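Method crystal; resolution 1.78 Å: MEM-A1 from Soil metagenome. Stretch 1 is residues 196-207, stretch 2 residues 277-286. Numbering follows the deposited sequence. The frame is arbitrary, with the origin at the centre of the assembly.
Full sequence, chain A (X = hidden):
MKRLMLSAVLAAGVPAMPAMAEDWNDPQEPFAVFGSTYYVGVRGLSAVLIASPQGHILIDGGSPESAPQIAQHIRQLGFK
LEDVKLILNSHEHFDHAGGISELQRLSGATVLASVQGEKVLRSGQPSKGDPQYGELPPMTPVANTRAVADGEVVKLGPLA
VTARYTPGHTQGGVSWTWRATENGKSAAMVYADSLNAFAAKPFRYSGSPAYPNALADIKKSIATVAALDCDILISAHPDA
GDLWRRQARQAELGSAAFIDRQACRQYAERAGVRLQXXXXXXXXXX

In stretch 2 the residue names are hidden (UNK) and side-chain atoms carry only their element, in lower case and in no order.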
# COMPACT_ATOMS: atom_id res chain seq x y z
N ASN A 196 -10.91 -3.57 -0.80
CA ASN A 196 -12.13 -3.48 -1.58
C ASN A 196 -12.36 -4.75 -2.40
O ASN A 196 -11.50 -5.18 -3.17
CB ASN A 196 -12.08 -2.25 -2.48
CG ASN A 196 -12.41 -0.98 -1.72
OD1 ASN A 196 -12.57 -0.99 -0.48
ND2 ASN A 196 -12.53 0.13 -2.45
N ALA A 197 -13.52 -5.37 -2.19
CA ALA A 197 -13.97 -6.49 -3.01
C ALA A 197 -14.38 -5.97 -4.38
O ALA A 197 -15.55 -5.63 -4.61
CB ALA A 197 -15.12 -7.23 -2.34
N PHE A 198 -13.44 -5.92 -5.31
CA PHE A 198 -13.71 -5.45 -6.67
C PHE A 198 -13.32 -6.55 -7.63
O PHE A 198 -12.26 -7.16 -7.48
CB PHE A 198 -12.93 -4.15 -6.96
CG PHE A 198 -13.29 -3.54 -8.27
CD1 PHE A 198 -12.54 -3.81 -9.40
CD2 PHE A 198 -14.42 -2.74 -8.39
CE1 PHE A 198 -12.89 -3.26 -10.64
CE2 PHE A 198 -14.78 -2.18 -9.62
CZ PHE A 198 -14.02 -2.45 -10.74
N ALA A 199 -14.18 -6.83 -8.62
CA ALA A 199 -13.96 -7.99 -9.47
C ALA A 199 -14.23 -7.66 -10.93
O ALA A 199 -15.16 -6.92 -11.26
CB ALA A 199 -14.87 -9.18 -9.08
N ALA A 200 -13.41 -8.23 -11.81
CA ALA A 200 -13.70 -8.23 -13.24
C ALA A 200 -14.46 -9.50 -13.61
O ALA A 200 -14.15 -10.59 -13.12
CB ALA A 200 -12.41 -8.13 -14.05
N LYS A 201 -15.47 -9.35 -14.48
CA LYS A 201 -16.19 -10.51 -14.97
C LYS A 201 -15.21 -11.51 -15.59
O LYS A 201 -14.33 -11.11 -16.36
CB LYS A 201 -17.24 -10.08 -16.01
CG LYS A 201 -18.29 -9.10 -15.47
CD LYS A 201 -19.30 -8.68 -16.56
CE LYS A 201 -19.22 -7.18 -16.90
NZ LYS A 201 -18.16 -6.84 -17.89
N PRO A 202 -15.34 -12.81 -15.29
CA PRO A 202 -16.46 -13.41 -14.58
C PRO A 202 -16.19 -13.74 -13.12
O PRO A 202 -16.87 -14.62 -12.58
CB PRO A 202 -16.67 -14.71 -15.35
CG PRO A 202 -15.25 -15.13 -15.68
CD PRO A 202 -14.44 -13.85 -15.84
N PHE A 203 -15.25 -13.05 -12.49
CA PHE A 203 -14.85 -13.41 -11.13
C PHE A 203 -15.98 -13.09 -10.14
O PHE A 203 -16.63 -12.05 -10.23
CB PHE A 203 -13.58 -12.67 -10.73
CG PHE A 203 -13.01 -13.13 -9.42
CD1 PHE A 203 -12.08 -14.14 -9.37
CD2 PHE A 203 -13.40 -12.53 -8.23
CE1 PHE A 203 -11.56 -14.56 -8.16
CE2 PHE A 203 -12.89 -12.95 -7.02
CZ PHE A 203 -11.97 -13.97 -6.99
N ARG A 204 -16.20 -13.99 -9.17
CA ARG A 204 -17.20 -13.77 -8.14
C ARG A 204 -16.60 -14.10 -6.79
O ARG A 204 -16.07 -15.21 -6.61
CB ARG A 204 -18.44 -14.63 -8.37
CG ARG A 204 -19.19 -14.31 -9.65
CD ARG A 204 -20.18 -15.42 -9.95
NE ARG A 204 -20.96 -15.81 -8.78
CZ ARG A 204 -22.12 -15.27 -8.42
NH1 ARG A 204 -22.66 -14.30 -9.15
NH2 ARG A 204 -22.74 -15.70 -7.33
N TYR A 205 -16.68 -13.16 -5.85
CA TYR A 205 -16.23 -13.45 -4.49
C TYR A 205 -17.08 -14.54 -3.84
O TYR A 205 -16.58 -15.28 -2.98
CB TYR A 205 -16.24 -12.17 -3.64
CG TYR A 205 -15.02 -11.30 -3.86
CD1 TYR A 205 -13.90 -11.42 -3.03
CD2 TYR A 205 -14.96 -10.39 -4.91
CE1 TYR A 205 -12.77 -10.64 -3.22
CE2 TYR A 205 -13.83 -9.61 -5.11
CZ TYR A 205 -12.75 -9.74 -4.27
OH TYR A 205 -11.61 -8.96 -4.48
N SER A 206 -18.35 -14.65 -4.24
CA SER A 206 -19.23 -15.72 -3.74
C SER A 206 -18.68 -17.11 -4.01
O SER A 206 -19.19 -18.08 -3.45
CB SER A 206 -20.61 -15.63 -4.39
OG SER A 206 -21.08 -14.30 -4.42
N GLY A 207 -17.67 -17.24 -4.87
CA GLY A 207 -17.12 -18.54 -5.20
C GLY A 207 -16.47 -18.54 -6.56
O GLY A 207 -17.16 -18.44 -7.57
N UNK A 277 -22.12 -5.10 -0.16
CA UNK A 277 -22.72 -4.63 -1.41
C UNK A 277 -22.28 -5.49 -2.59
O UNK A 277 -23.10 -5.80 -3.47
c UNK A 277 -22.98 -2.20 -0.65
n UNK A 277 -22.77 1.59 -0.34
c UNK A 277 -23.26 0.22 -0.04
c UNK A 277 -22.53 -0.77 -0.91
c UNK A 277 -22.36 -3.16 -1.64
N UNK A 278 -21.01 -5.89 -2.62
CA UNK A 278 -20.52 -6.74 -3.72
C UNK A 278 -21.20 -8.11 -3.70
O UNK A 278 -21.65 -8.61 -4.74
c UNK A 278 -18.99 -6.86 -3.63
n UNK A 278 -18.56 -7.46 -8.53
c UNK A 278 -18.64 -7.14 -6.10
c UNK A 278 -18.32 -7.73 -4.71
c UNK A 278 -18.02 -7.93 -7.22
N UNK A 279 -21.33 -8.71 -2.52
CA UNK A 279 -22.00 -10.00 -2.46
C UNK A 279 -23.46 -9.89 -2.90
O UNK A 279 -23.98 -10.79 -3.57
c UNK A 279 -21.90 -10.57 -1.05
c UNK A 279 -20.50 -10.93 -0.56
c UNK A 279 -20.56 -11.31 0.93
c UNK A 279 -19.91 -12.05 -1.39
N UNK A 280 -24.12 -8.77 -2.56
CA UNK A 280 -25.50 -8.57 -3.00
C UNK A 280 -25.58 -8.39 -4.51
O UNK A 280 -26.47 -8.96 -5.16
c UNK A 280 -26.12 -7.35 -2.30
N UNK A 281 -24.65 -7.64 -5.09
CA UNK A 281 -24.61 -7.47 -6.54
C UNK A 281 -24.37 -8.80 -7.23
O UNK A 281 -24.95 -9.07 -8.30
c UNK A 281 -23.54 -6.45 -6.93
N UNK A 282 -23.54 -9.66 -6.63
CA UNK A 282 -23.26 -10.95 -7.24
C UNK A 282 -24.47 -11.86 -7.23
O UNK A 282 -24.62 -12.68 -8.15
o UNK A 282 -19.86 -12.83 -5.74
c UNK A 282 -19.62 -11.75 -6.31
c UNK A 282 -20.78 -11.00 -6.88
c UNK A 282 -22.09 -11.63 -6.53
o UNK A 282 -18.48 -11.27 -6.43
N UNK A 283 -25.33 -11.76 -6.21
CA UNK A 283 -26.54 -12.57 -6.21
C UNK A 283 -27.47 -12.21 -7.37
O UNK A 283 -28.15 -13.08 -7.91
c UNK A 283 -27.28 -12.43 -4.88
N UNK A 284 -27.51 -10.93 -7.75
CA UNK A 284 -28.36 -10.50 -8.87
C UNK A 284 -27.86 -11.04 -10.21
O UNK A 284 -28.61 -11.02 -11.19
c UNK A 284 -28.44 -8.98 -8.91
N UNK A 285 -26.61 -11.52 -10.26
CA UNK A 285 -26.06 -12.16 -11.45
C UNK A 285 -26.06 -13.68 -11.36
O UNK A 285 -25.80 -14.34 -12.38
o UNK A 285 -25.28 -10.08 -13.91
c UNK A 285 -24.63 -11.67 -11.71
c UNK A 285 -25.20 -9.47 -12.82
c UNK A 285 -24.48 -10.15 -11.67
o UNK A 285 -25.69 -8.33 -12.63
N UNK A 286 -26.33 -14.25 -10.19
CA UNK A 286 -26.29 -15.71 -10.00
C UNK A 286 -27.22 -16.44 -10.96
O UNK A 286 -28.45 -16.33 -10.86
n UNK A 286 -26.33 -19.60 -6.07
c UNK A 286 -26.64 -16.06 -8.56
c UNK A 286 -26.57 -17.54 -8.25
c UNK A 286 -25.25 -19.31 -7.05
c UNK A 286 -25.29 -17.87 -7.51
O HOH W 1 -16.71 -5.49 -8.96
O HOH W 2 -17.85 -7.80 -11.56
O HOH W 3 -18.14 -10.33 -9.22
O HOH W 4 -23.34 -13.41 -3.15

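Position 277 carries four side-chain carbons in an unbranched row ending in nitrogen. The chain is fully extended beyond chi1 (m) and lies out of reach of stretch 1; the residue is Lys277.

Position 278 has the same composition, four carbons in a row and a terminal nitrogen, but points toward stretch 1. Its second side-chain carbon lies 3.5 Å from Ala197 O, and the last carbon before the nitrogen lies 3.9 Å from Ala199 CB. This is Lys278, whose aliphatic part packs along the loop while NZ reaches three waters. Water 1 accepts from both Lys278 NZ (2.7 Å from its O) and Ala199 N (2.9 Å), and water 2 accepts from Lys278 NZ (3.1 Å) while donating to Ala199 O (2.8 Å). The amine thus meets the loop backbone through solvent.

At position 279 four carbons fork at the second. CA-to-CB points sideways, yet one branch end comes within 4.3 Å of Tyr205 CB and 4.0 Å of Ser206 OG. The forked, wholly carbon side chain identifies Leu279, with CD2 as that branch end. Its carbonyl also contributes: water 4 donates to Leu279 O and to Ser206 OG, each 2.7 Å from the water O.

Positions 280 and 281 each hold a single side-chain carbon, and neither touches stretch 1. They are Ala280 and Ala281.

Position 282 has three carbons, the third bearing two oxygens, and is buried. One oxygen lies 2.7 Å from Tyr205 N; the other lies 2.8 Å from Ser206 N and 2.3 Å from Ser206 OG. A carboxylate at the end of two methylene groups makes this Glu282. OE2 accepts from Tyr205 N and OE1 from Ser206 N and OG, the hydroxyl bond being very short. Water 3 donates to Glu282 OE2 (3.0 Å) and to Phe203 O (2.5 Å), and accepts a weak bond from Lys278 NZ (3.0 Å).

Positions 283 and 284 again show one side-chain carbon each, directed away from the loop: Ala283 and Ala284.

At position 285 three carbons end in two oxygens. CB points toward stretch 1, 4.2 Å from Arg204 NH1, but the end of the chain leads away. This is Glu285, and its carboxylate makes no salt bridge to the arginine.

Position 286 has four carbons in a row and a nitrogen, the third carbon lying 3.4 Å from Arg204 NH2. It is Lys286; the contact is made by CD, while the amine end leads away.

The contact centres on Glu282. Its carboxylate receives successive backbone amides of the type I turn from Arg204 to Gly207, together with the Ser206 hydroxyl, so one side chain anchors the turn to the helix. Arg204 reaches back in the other direction: NH1 donates to Glu282 O at 2.7 Å, and Glu282 CB lies over one face of the guanidinium. Lys278 and Leu279 extend the contact with carbon packing, and the four waters fill polar gaps between loop and helix.

Stretch 2 (277-286) KKLAAEAAEK
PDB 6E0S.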